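Local coordinates for envelope polyprotein (Puumala orthohantavirus, PDB 5FXU) that forms the ectodomain of the viral surface glycoprotein Gn, an antigenic part of the hantavirus envelope that probably acts alongside its partner Gc in cell entry, at residues A[123-128]-A[140-145]; A[35-40]-A[110-115]; A[232-235]-A[240-243]; A[252-257]-A[343-348]. All blocks are in the same frame, centred on the assembly; numbering follows the deposited sequence.

Contact 1: A[123-128]-A[140-145]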
loop_
_atom_site.group_PDB
_atom_site.type_symbol
_atom_site.label_atom_id
_atom_site.label_comp_id
_atom_site.label_asym_id
_atom_site.label_seq_id
_atom_site.Cartn_x
_atom_site.Cartn_y
_atom_site.Cartn_z
ATOM N N PRO A 123 -0.054 8.865 9.713
ATOM C CA PRO A 123 -0.958 8.229 8.768
ATOM C C PRO A 123 -0.765 8.762 7.339
ATOM O O PRO A 123 -0.477 9.939 7.158
ATOM C CB PRO A 123 -2.359 8.625 9.266
ATOM C CG PRO A 123 -2.171 9.286 10.588
ATOM C CD PRO A 123 -0.767 9.831 10.561
ATOM N N THR A 124 -0.873 7.874 6.352
ATOM C CA THR A 124 -0.867 8.254 4.970
ATOM C C THR A 124 -2.275 7.908 4.516
ATOM O O THR A 124 -2.702 6.758 4.591
ATOM C CB THR A 124 0.190 7.486 4.129
ATOM O OG1 THR A 124 1.517 7.923 4.468
ATOM C CG2 THR A 124 0.010 7.756 2.651
ATOM N N VAL A 125 -3.004 8.918 4.068
ATOM C CA VAL A 125 -4.387 8.740 3.612
ATOM C C VAL A 125 -4.401 8.518 2.107
ATOM O O VAL A 125 -3.808 9.287 1.378
ATOM C CB VAL A 125 -5.237 9.960 3.978
ATOM C CG1 VAL A 125 -6.619 9.857 3.368
ATOM C CG2 VAL A 125 -5.333 10.072 5.484
ATOM N N PHE A 126 -5.092 7.476 1.679
ATOM C CA PHE A 126 -5.265 7.150 0.267
ATOM C C PHE A 126 -6.726 7.346 -0.101
ATOM O O PHE A 126 -7.614 6.876 0.618
ATOM C CB PHE A 126 -4.895 5.694 0.011
ATOM C CG PHE A 126 -3.428 5.414 0.164
ATOM C CD1 PHE A 126 -2.891 5.044 1.415
ATOM C CD2 PHE A 126 -2.564 5.522 -0.917
ATOM C CE1 PHE A 126 -1.523 4.798 1.572
ATOM C CE2 PHE A 126 -1.193 5.291 -0.758
ATOM C CZ PHE A 126 -0.675 4.930 0.494
ATOM N N LEU A 127 -6.975 8.007 -1.234
ATOM C CA LEU A 127 -8.333 8.179 -1.766
ATOM C C LEU A 127 -8.357 7.696 -3.179
ATOM O O LEU A 127 -7.577 8.157 -4.009
ATOM C CB LEU A 127 -8.692 9.639 -1.711
ATOM C CG LEU A 127 -10.059 10.037 -2.232
ATOM C CD1 LEU A 127 -11.146 9.479 -1.340
ATOM C CD2 LEU A 127 -10.157 11.553 -2.274
ATOM N N ILE A 128 -9.234 6.736 -3.445
ATOM C CA ILE A 128 -9.388 6.123 -4.772
ATOM C C ILE A 128 -10.851 6.172 -5.137
ATOM O O ILE A 128 -11.705 5.854 -4.325
ATOM C CB ILE A 128 -9.001 4.651 -4.733
ATOM C CG1 ILE A 128 -7.545 4.508 -4.281
ATOM C CG2 ILE A 128 -9.156 3.996 -6.102
ATOM C CD1 ILE A 128 -7.181 3.095 -3.873
ATOM N N CYS A 140 -13.312 19.151 -1.323
ATOM C CA CYS A 140 -14.088 18.695 -0.184
ATOM C C CYS A 140 -13.131 18.331 0.948
ATOM O O CYS A 140 -11.923 18.505 0.810
ATOM C CB CYS A 140 -15.016 17.549 -0.583
ATOM S SG CYS A 140 -14.174 16.097 -1.231
ATOM N N LEU A 141 -13.674 17.891 2.083
ATOM C CA LEU A 141 -12.900 17.715 3.301
ATOM C C LEU A 141 -12.996 16.306 3.835
ATOM O O LEU A 141 -14.068 15.727 3.892
ATOM C CB LEU A 141 -13.377 18.678 4.381
ATOM C CG LEU A 141 -13.081 20.166 4.153
ATOM C CD1 LEU A 141 -13.677 21.003 5.281
ATOM C CD2 LEU A 141 -11.593 20.449 4.054
ATOM N N LEU A 142 -11.850 15.784 4.252
ATOM C CA LEU A 142 -11.780 14.595 5.072
ATOM C C LEU A 142 -11.190 15.011 6.416
ATOM O O LEU A 142 -10.402 15.964 6.527
ATOM C CB LEU A 142 -10.893 13.525 4.425
ATOM C CG LEU A 142 -11.159 13.108 2.971
ATOM C CD1 LEU A 142 -10.061 12.188 2.448
ATOM C CD2 LEU A 142 -12.501 12.403 2.857
ATOM N N GLY A 143 -11.585 14.288 7.445
ATOM C CA GLY A 143 -10.993 14.448 8.749
ATOM C C GLY A 143 -10.426 13.127 9.219
ATOM O O GLY A 143 -10.999 12.053 8.960
ATOM N N LEU A 144 -9.307 13.224 9.928
ATOM C CA LEU A 144 -8.692 12.074 10.580
ATOM C C LEU A 144 -8.131 12.525 11.919
ATOM O O LEU A 144 -7.192 13.335 11.968
ATOM C CB LEU A 144 -7.592 11.467 9.705
ATOM C CG LEU A 144 -7.063 10.123 10.198
ATOM C CD1 LEU A 144 -8.114 9.023 10.107
ATOM C CD2 LEU A 144 -5.837 9.738 9.381
ATOM N N GLY A 145 -8.754 12.015 12.988
ATOM C CA GLY A 145 -8.537 12.495 14.349
ATOM C C GLY A 145 -8.760 13.992 14.398
ATOM O O GLY A 145 -9.863 14.467 14.140
#

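Contact 2: A[35-40]-A[110-115]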
loop_
_atom_site.group_PDB
_atom_site.type_symbol
_atom_site.label_atom_id
_atom_site.label_comp_id
_atom_site.label_asym_id
_atom_site.label_seq_id
_atom_site.Cartn_x
_atom_site.Cartn_y
_atom_site.Cartn_z
ATOM N N GLU A 35 -5.336 4.024 17.756
ATOM C CA GLU A 35 -6.473 3.103 17.903
ATOM C C GLU A 35 -7.855 3.806 17.817
ATOM O O GLU A 35 -8.853 3.173 17.466
ATOM C CB GLU A 35 -6.314 2.252 19.191
ATOM C CG GLU A 35 -5.096 1.299 19.209
ATOM C CD GLU A 35 -3.870 1.808 19.987
ATOM O OE1 GLU A 35 -3.629 3.046 20.007
ATOM O OE2 GLU A 35 -3.108 0.959 20.516
ATOM N N SER A 36 -7.899 5.111 18.096
ATOM C CA SER A 36 -9.121 5.924 17.973
ATOM C C SER A 36 -9.382 6.550 16.602
ATOM O O SER A 36 -10.448 7.119 16.398
ATOM C CB SER A 36 -9.086 7.057 18.997
ATOM O OG SER A 36 -9.037 6.520 20.299
ATOM N N LEU A 37 -8.426 6.485 15.681
ATOM C CA LEU A 37 -8.531 7.232 14.421
ATOM C C LEU A 37 -9.672 6.741 13.527
ATOM O O LEU A 37 -9.756 5.562 13.214
ATOM C CB LEU A 37 -7.202 7.196 13.651
ATOM C CG LEU A 37 -6.032 7.985 14.240
ATOM C CD1 LEU A 37 -4.823 7.862 13.328
ATOM C CD2 LEU A 37 -6.372 9.456 14.478
ATOM N N LYS A 38 -10.541 7.671 13.128
ATOM C CA LYS A 38 -11.677 7.403 12.239
ATOM C C LYS A 38 -11.612 8.399 11.077
ATOM O O LYS A 38 -11.409 9.594 11.301
ATOM C CB LYS A 38 -12.999 7.584 13.010
ATOM C CG LYS A 38 -14.029 6.442 12.836
ATOM C CD LYS A 38 -14.788 6.620 11.531
ATOM C CE LYS A 38 -16.000 7.527 11.695
ATOM N NZ LYS A 38 -17.205 6.875 12.286
ATOM N N LEU A 39 -11.750 7.918 9.845
ATOM C CA LEU A 39 -11.888 8.821 8.698
ATOM C C LEU A 39 -13.305 9.353 8.634
ATOM O O LEU A 39 -14.237 8.571 8.628
ATOM C CB LEU A 39 -11.586 8.129 7.357
ATOM C CG LEU A 39 -10.287 8.490 6.631
ATOM C CD1 LEU A 39 -10.326 7.888 5.239
ATOM C CD2 LEU A 39 -10.014 9.986 6.518
ATOM N N GLU A 40 -13.451 10.673 8.596
ATOM C CA GLU A 40 -14.738 11.322 8.359
ATOM C C GLU A 40 -14.665 11.945 6.983
ATOM O O GLU A 40 -13.590 12.362 6.564
ATOM C CB GLU A 40 -15.010 12.460 9.374
ATOM C CG GLU A 40 -14.866 12.140 10.859
ATOM C CD GLU A 40 -16.015 11.307 11.434
ATOM O OE1 GLU A 40 -16.478 10.365 10.762
ATOM O OE2 GLU A 40 -16.432 11.575 12.578
ATOM N N ALA A 110 -11.539 5.161 0.732
ATOM C CA ALA A 110 -10.729 6.082 1.519
ATOM C C ALA A 110 -10.274 5.319 2.754
ATOM O O ALA A 110 -11.100 4.822 3.500
ATOM C CB ALA A 110 -11.510 7.316 1.903
ATOM N N CYS A 111 -8.960 5.235 2.943
ATOM C CA CYS A 111 -8.349 4.452 4.001
ATOM C C CYS A 111 -6.947 5.007 4.268
ATOM O O CYS A 111 -6.495 5.904 3.563
ATOM C CB CYS A 111 -8.282 2.989 3.588
ATOM S SG CYS A 111 -7.291 2.659 2.097
ATOM N N PHE A 112 -6.284 4.557 5.335
ATOM C CA PHE A 112 -4.916 5.043 5.635
ATOM C C PHE A 112 -3.989 3.897 5.965
ATOM O O PHE A 112 -4.441 2.825 6.315
ATOM C CB PHE A 112 -4.926 6.134 6.711
ATOM C CG PHE A 112 -5.565 5.708 7.983
ATOM C CD1 PHE A 112 -6.951 5.783 8.163
ATOM C CD2 PHE A 112 -4.780 5.200 9.008
ATOM C CE1 PHE A 112 -7.528 5.361 9.348
ATOM C CE2 PHE A 112 -5.348 4.780 10.192
ATOM C CZ PHE A 112 -6.722 4.851 10.363
ATOM N N ASP A 113 -2.700 4.111 5.743
ATOM C CA ASP A 113 -1.651 3.230 6.252
ATOM C C ASP A 113 -0.893 4.017 7.337
ATOM O O ASP A 113 -1.068 5.235 7.440
ATOM C CB ASP A 113 -0.717 2.758 5.101
ATOM C CG ASP A 113 0.038 1.431 5.434
ATOM O OD1 ASP A 113 0.023 1.046 6.643
ATOM O OD2 ASP A 113 0.645 0.780 4.494
ATOM N N LEU A 114 -0.052 3.339 8.121
ATOM C CA LEU A 114 0.651 3.956 9.262
ATOM C C LEU A 114 2.150 3.759 9.126
ATOM O O LEU A 114 2.590 2.676 8.802
ATOM C CB LEU A 114 0.216 3.331 10.573
ATOM C CG LEU A 114 -1.269 3.371 10.894
ATOM C CD1 LEU A 114 -1.597 2.502 12.098
ATOM C CD2 LEU A 114 -1.689 4.800 11.134
ATOM N N SER A 115 2.901 4.832 9.355
ATOM C CA SER A 115 4.339 4.819 9.337
ATOM C C SER A 115 4.704 5.344 10.713
ATOM O O SER A 115 4.445 6.511 11.006
ATOM C CB SER A 115 4.911 5.726 8.247
ATOM O OG SER A 115 4.535 5.276 6.967
#

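Contact 3: A[232-235]-A[240-243]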
loop_
_atom_site.group_PDB
_atom_site.type_symbol
_atom_site.label_atom_id
_atom_site.label_comp_id
_atom_site.label_asym_id
_atom_site.label_seq_id
_atom_site.Cartn_x
_atom_site.Cartn_y
_atom_site.Cartn_z
ATOM N N CYS A 232 -3.051 -2.290 -8.067
ATOM C CA CYS A 232 -2.231 -1.087 -8.180
ATOM C C CYS A 232 -2.899 -0.107 -9.089
ATOM O O CYS A 232 -3.647 -0.491 -9.993
ATOM C CB CYS A 232 -0.828 -1.416 -8.748
ATOM S SG CYS A 232 0.077 -2.707 -7.837
ATOM N N LEU A 233 -2.620 1.168 -8.859
ATOM C CA LEU A 233 -3.023 2.207 -9.773
ATOM C C LEU A 233 -1.771 2.913 -10.205
ATOM O O LEU A 233 -0.880 3.151 -9.393
ATOM C CB LEU A 233 -3.993 3.185 -9.125
ATOM C CG LEU A 233 -5.488 2.876 -9.027
ATOM C CD1 LEU A 233 -6.126 2.103 -10.167
ATOM C CD2 LEU A 233 -5.683 2.111 -7.751
ATOM N N VAL A 234 -1.727 3.255 -11.485
ATOM C CA VAL A 234 -0.565 3.843 -12.102
ATOM C C VAL A 234 -0.802 5.335 -12.301
ATOM O O VAL A 234 -1.801 5.734 -12.868
ATOM C CB VAL A 234 -0.305 3.169 -13.456
ATOM C CG1 VAL A 234 0.985 3.666 -14.041
ATOM C CG2 VAL A 234 -0.246 1.654 -13.291
ATOM N N GLY A 235 0.138 6.157 -11.866
ATOM C CA GLY A 235 0.024 7.611 -11.989
ATOM C C GLY A 235 -1.120 8.187 -11.178
ATOM O O GLY A 235 -1.454 7.677 -10.114
ATOM N N PRO A 240 -7.225 -0.422 -12.807
ATOM C CA PRO A 240 -6.478 -1.252 -11.863
ATOM C C PRO A 240 -5.568 -2.285 -12.552
ATOM O O PRO A 240 -5.931 -2.849 -13.574
ATOM C CB PRO A 240 -7.577 -1.967 -11.071
ATOM C CG PRO A 240 -8.827 -1.191 -11.374
ATOM C CD PRO A 240 -8.666 -0.694 -12.753
ATOM N N LEU A 241 -4.379 -2.460 -11.997
ATOM C CA LEU A 241 -3.379 -3.405 -12.479
ATOM C C LEU A 241 -3.205 -4.486 -11.400
ATOM O O LEU A 241 -2.923 -4.175 -10.250
ATOM C CB LEU A 241 -2.089 -2.647 -12.696
ATOM C CG LEU A 241 -0.815 -3.448 -12.897
ATOM C CD1 LEU A 241 -0.893 -4.296 -14.163
ATOM C CD2 LEU A 241 0.357 -2.481 -12.950
ATOM N N TYR A 242 -3.456 -5.733 -11.778
ATOM C CA TYR A 242 -3.360 -6.885 -10.916
ATOM C C TYR A 242 -1.908 -7.393 -10.915
ATOM O O TYR A 242 -1.313 -7.591 -11.970
ATOM C CB TYR A 242 -4.313 -7.957 -11.437
ATOM C CG TYR A 242 -4.420 -9.223 -10.598
ATOM C CD1 TYR A 242 -3.440 -10.235 -10.664
ATOM C CD2 TYR A 242 -5.534 -9.445 -9.758
ATOM C CE1 TYR A 242 -3.554 -11.398 -9.900
ATOM C CE2 TYR A 242 -5.659 -10.614 -9.017
ATOM C CZ TYR A 242 -4.675 -11.582 -9.098
ATOM O OH TYR A 242 -4.803 -12.723 -8.362
ATOM N N ILE A 243 -1.342 -7.605 -9.731
ATOM C CA ILE A 243 0.030 -8.138 -9.586
ATOM C C ILE A 243 -0.068 -9.466 -8.844
ATOM O O ILE A 243 -0.551 -9.477 -7.724
ATOM C CB ILE A 243 0.942 -7.195 -8.763
ATOM C CG1 ILE A 243 0.920 -5.755 -9.294
ATOM C CG2 ILE A 243 2.356 -7.754 -8.658
ATOM C CD1 ILE A 243 1.548 -5.566 -10.645
#

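Contact 4: A[252-257]-A[343-348]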
loop_
_atom_site.group_PDB
_atom_site.type_symbol
_atom_site.label_atom_id
_atom_site.label_comp_id
_atom_site.label_asym_id
_atom_site.label_seq_id
_atom_site.Cartn_x
_atom_site.Cartn_y
_atom_site.Cartn_z
ATOM N N ALA A 252 5.489 -7.111 -14.384
ATOM C CA ALA A 252 6.875 -7.538 -14.243
ATOM C C ALA A 252 7.729 -6.420 -13.663
ATOM O O ALA A 252 8.576 -6.653 -12.830
ATOM C CB ALA A 252 7.466 -8.035 -15.572
ATOM N N GLU A 253 7.520 -5.218 -14.136
ATOM C CA GLU A 253 8.243 -4.078 -13.635
ATOM C C GLU A 253 7.958 -3.747 -12.190
ATOM O O GLU A 253 8.889 -3.399 -11.444
ATOM C CB GLU A 253 7.991 -2.868 -14.524
ATOM C CG GLU A 253 8.821 -2.945 -15.779
ATOM C CD GLU A 253 8.702 -1.719 -16.632
ATOM O OE1 GLU A 253 7.775 -0.880 -16.427
ATOM O OE2 GLU A 253 9.564 -1.627 -17.530
ATOM N N VAL A 254 6.694 -3.860 -11.787
ATOM C CA VAL A 254 6.321 -3.551 -10.425
ATOM C C VAL A 254 6.914 -4.598 -9.489
ATOM O O VAL A 254 7.439 -4.264 -8.429
ATOM C CB VAL A 254 4.805 -3.473 -10.242
ATOM C CG1 VAL A 254 4.440 -3.385 -8.767
ATOM C CG2 VAL A 254 4.231 -2.262 -10.980
ATOM N N LEU A 255 6.821 -5.866 -9.882
ATOM C CA LEU A 255 7.359 -6.923 -9.061
ATOM C C LEU A 255 8.853 -6.793 -8.873
ATOM O O LEU A 255 9.324 -7.042 -7.771
ATOM C CB LEU A 255 7.059 -8.307 -9.621
ATOM C CG LEU A 255 5.679 -8.826 -9.277
ATOM C CD1 LEU A 255 5.332 -9.921 -10.268
ATOM C CD2 LEU A 255 5.603 -9.358 -7.854
ATOM N N SER A 256 9.586 -6.466 -9.942
ATOM C CA SER A 256 11.031 -6.303 -9.820
ATOM C C SER A 256 11.391 -5.126 -8.885
ATOM O O SER A 256 12.197 -5.309 -7.975
ATOM C CB SER A 256 11.729 -6.276 -11.179
ATOM O OG SER A 256 11.185 -5.276 -11.956
ATOM N N ARG A 257 10.725 -3.980 -9.040
ATOM C CA ARG A 257 10.956 -2.853 -8.133
ATOM C C ARG A 257 10.560 -3.210 -6.687
ATOM O O ARG A 257 11.245 -2.807 -5.760
ATOM C CB ARG A 257 10.270 -1.586 -8.602
ATOM C CG ARG A 257 10.660 -1.124 -9.993
ATOM C CD ARG A 257 11.651 0.031 -10.067
ATOM N NE ARG A 257 12.283 0.376 -11.375
ATOM C CZ ARG A 257 12.252 -0.288 -12.558
ATOM N NH1 ARG A 257 11.533 -1.408 -12.809
ATOM N NH2 ARG A 257 12.976 0.218 -13.571
ATOM N N LEU A 343 1.418 -3.904 3.464
ATOM C CA LEU A 343 0.007 -3.671 3.141
ATOM C C LEU A 343 -0.190 -2.720 1.973
ATOM O O LEU A 343 -1.096 -2.914 1.161
ATOM C CB LEU A 343 -0.770 -3.145 4.355
ATOM C CG LEU A 343 -1.007 -4.089 5.515
ATOM C CD1 LEU A 343 -2.293 -3.657 6.215
ATOM C CD2 LEU A 343 -1.087 -5.557 5.137
ATOM N N THR A 344 0.633 -1.681 1.925
ATOM C CA THR A 344 0.679 -0.760 0.800
ATOM C C THR A 344 2.114 -0.610 0.339
ATOM O O THR A 344 3.040 -0.867 1.098
ATOM C CB THR A 344 0.143 0.633 1.144
ATOM O OG1 THR A 344 1.069 1.313 2.008
ATOM C CG2 THR A 344 -1.236 0.530 1.804
ATOM N N TRP A 345 2.276 -0.221 -0.917
ATOM C CA TRP A 345 3.593 -0.109 -1.538
ATOM C C TRP A 345 3.533 0.985 -2.591
ATOM O O TRP A 345 2.639 0.982 -3.444
ATOM C CB TRP A 345 4.003 -1.435 -2.195
ATOM C CG TRP A 345 5.404 -1.416 -2.766
ATOM C CD1 TRP A 345 6.541 -1.760 -2.120
ATOM C CD2 TRP A 345 5.788 -1.024 -4.083
ATOM N NE1 TRP A 345 7.627 -1.615 -2.953
ATOM C CE2 TRP A 345 7.194 -1.157 -4.166
ATOM C CE3 TRP A 345 5.085 -0.577 -5.208
ATOM C CZ2 TRP A 345 7.922 -0.857 -5.338
ATOM C CZ3 TRP A 345 5.805 -0.277 -6.388
ATOM C CH2 TRP A 345 7.204 -0.424 -6.439
ATOM N N THR A 346 4.468 1.922 -2.496
ATOM C CA THR A 346 4.557 3.048 -3.396
ATOM C C THR A 346 5.949 3.022 -4.023
ATOM O O THR A 346 6.967 2.930 -3.326
ATOM C CB THR A 346 4.278 4.384 -2.658
ATOM O OG1 THR A 346 2.963 4.341 -2.066
ATOM C CG2 THR A 346 4.316 5.551 -3.616
ATOM N N GLY A 347 5.981 3.071 -5.354
ATOM C CA GLY A 347 7.226 3.123 -6.102
ATOM C C GLY A 347 7.049 3.713 -7.480
ATOM O O GLY A 347 6.039 4.333 -7.764
ATOM N N PHE A 348 8.060 3.539 -8.320
ATOM C CA PHE A 348 8.108 4.142 -9.651
ATOM C C PHE A 348 8.540 3.109 -10.679
ATOM O O PHE A 348 9.420 2.299 -10.405
ATOM C CB PHE A 348 9.052 5.337 -9.661
ATOM C CG PHE A 348 8.658 6.407 -8.686
ATOM C CD1 PHE A 348 9.074 6.349 -7.359
ATOM C CD2 PHE A 348 7.841 7.460 -9.082
ATOM C CE1 PHE A 348 8.697 7.336 -6.445
ATOM C CE2 PHE A 348 7.473 8.455 -8.179
ATOM C CZ PHE A 348 7.891 8.389 -6.857
#

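Contact 1: A[123-128]-A[140-145]
Leu144 reaches across from strand 139-144 to Pro123 and Val125 of strand 120-130, and its branched tip does the work. Its CB and CG serve as a spacer, coming near neither partner. With CG anti to the backbone N (chi1 -170°), the chain carries its two methyls forward. CD2 is the one that crosses: it lies 3.7 Å from CB of Pro123, rests almost as near that ring's CG, and stands 3.9 Å from CG2 of Val125. CD1 turns toward Phe112 of the neighbouring strand 107-116. A branched leucine suits this place because one methyl can fill the angle between proline and valine while the other serves a different strand.

The two strands belong to different sheets that lie face to face, as in a beta sandwich. Their axes come no closer than 10.2 Å and run 147° apart in direction, so no backbone hydrogen bond joins them and the junction is made by apolar side chains alone. Val125 bridges two leucines with its fork: CG2 goes to Leu144, and CG1, set anti to the backbone N, approaches CD1 of Leu142 at a looser 4.3 Å. Its compact beta-branched side chain suits an extended backbone pressed between layers. Pro123 offers CB and CG of its rigid apolar ring, while its carbonyl oxygen accepts a backbone hydrogen bond from Leu26. Leu127 extends the same buried face onto Val151 and Tyr153 of strand 147-155, and the disulfide of Cys140 with Cys43 ties the start of the opposing strand to the loop after strand 39-41.

Contact 2: A[35-40]-A[110-115]
Leu39 and Leu37 of segment 35-40 pack onto Ala110 and Phe112 of strand 107-116, and the apolar contacts come first. CD1 of Leu39 sits 3.6 Å from CB of Ala110 and equally near its carbonyl carbon, so that one methyl is pressed against both side chain and backbone. Alanine suits this spot: its short side chain lets the longer leucine come close to the strand backbone, where CD1 also lies 3.8 Å from N of Cys111. The off-staggered rotation of Leu39 (chi1 -108°) goes with this placing of CD1 on Ala110.

Aromatic packing is the second kind. CB of Leu37 approaches the far end of the Phe112 ring, 4.1 Å from CZ, at a slant. The ring gets there because its CG stands between the backbone N and the carbonyl carbon (chi1 57°), which raises it from the strand toward Leu37.

Polar interactions stay within each segment or lead elsewhere. OD1 of Asp113 accepts the N-H of the next residue, Leu114 (N to OD1 2.7 Å), from the anti side and 31° out of the carboxylate plane. OD1 also bonds to Thr310 OG1 and OD2 to Thr344 OG1, so both oxygens of the buried carboxylate have partners. On the outer side, Lys38 NZ and Glu40 OE1 form a long ion pair, fitting residues that face solvent.

The segment 35-40 runs into strand 39-41, the edge of a four-stranded sheet whose neighbour is strand 139-144; strand 107-116 pairs antiparallel with 120-130 in the facing layer, and the disulfide Cys111-Cys92 secures its other face.

Contact 3: A[232-235]-A[240-243]
The flat groups are the peptide units on either side of Cys232 and of Leu241, joined by two backbone hydrogen bonds. The carbonyl of Leu241 takes Cys232 N in its own plane, O to N 2.9 Å. Leu241 N lies 2.9 Å from Cys232 O, tilted 15° from that carbonyl's plane, but its N-H points at the oxygen more directly, at 165°, than that of Cys232 does in the first bond. Cys232 O also has a CA-H...O contact 3.5 Å from CA of Pro240. The ring of Tyr242 takes no part in the pairing and stacks on that of Tyr229.

This reciprocal couple is an antiparallel hydrogen-bonded pair in the beta hairpin of strands 228-234 and 237-243. Cys232, Val234, Leu241 and Ile243 share one face. There SG of Cys232 lies 3.5 Å from CG1 of Ile243; cysteine suits the place because the same sulfur forms the disulfide to Cys193 on the adjacent strand 185-197. CG2 of Val234 meets CD2 of Leu241 at 4.2 Å, Leu241 reaching it with CG anti to the backbone N (chi1 167°). On the other face, CD1 of Leu233 bends back to within 3.8 Å of CA of Pro240, whose ring also rests on Ile231. Ser238 OG bonds to Val234 N.

Contact 4: A[252-257]-A[343-348]
Helix 249-260 packs across strand 340-354, and the indole of Trp345 is the plate on which it rests. CG of Trp345 is anti to the backbone N (chi1 -176°), which sends the ring out from the strand toward the helix. Its six-membered part is what the helix touches: CZ3 lies 4.1 Å from CG1 of Val254, CH2 lies 3.9 Å from CB of Arg257, and CZ2 lies 3.8 Å from that residue's carbonyl carbon. CG1 of Val254 and the carbonyl carbon of Arg257 meet the ring obliquely.

Helix and strand run at 110° to each other, with axes 9.0 Å apart in this helix-on-sheet layer. A flat, broad tryptophan suits such a crossing because it spans nearly one helical turn, from Val254 to Arg257. Against one face of the indole lies Gly347 N, 3.5 Å above the plane and toward the rim; a glycine with no side chain lets the ring lie close over the backbone. The indole NE1 is hydrogen-bonded to Ala261 O, which fixes the ring's rotation.

Arg257 then folds over at chi2 and runs on to Phe348: its CD comes 3.2 Å from Phe348 O, a contact of the aliphatic part and not a hydrogen bond. A long arginine suits, since its methylenes cover the indole and the Phe348 carbonyl. The guanidinium has Glu253 O at its edge, in plane, and the side chain packs on Pro350 and Glu265.

All four contacts lie in the Gn head. Contacts 1 and 2 are neighbours, their centres about 8 Å apart: strands 107-116 and 120-130 pair in one layer, strands 39-41 and 139-144 in the other. Contacts 3 and 4 lie about 10 Å apart, centre to centre, and meet through Ile243 against Val254 and Leu255, since helix 249-260 follows strand 237-243. Along the chain, contact 2 closes before contact 1 opens, then come 3 and 4. The two groups lie about 20 to 23 Å apart, centre to centre, yet Asp113 OD2 bonds to Thr344 OG1 at 2.6 Å, stitching contact 2 to contact 4 and linking parts of the chain more than 200 residues apart within the head.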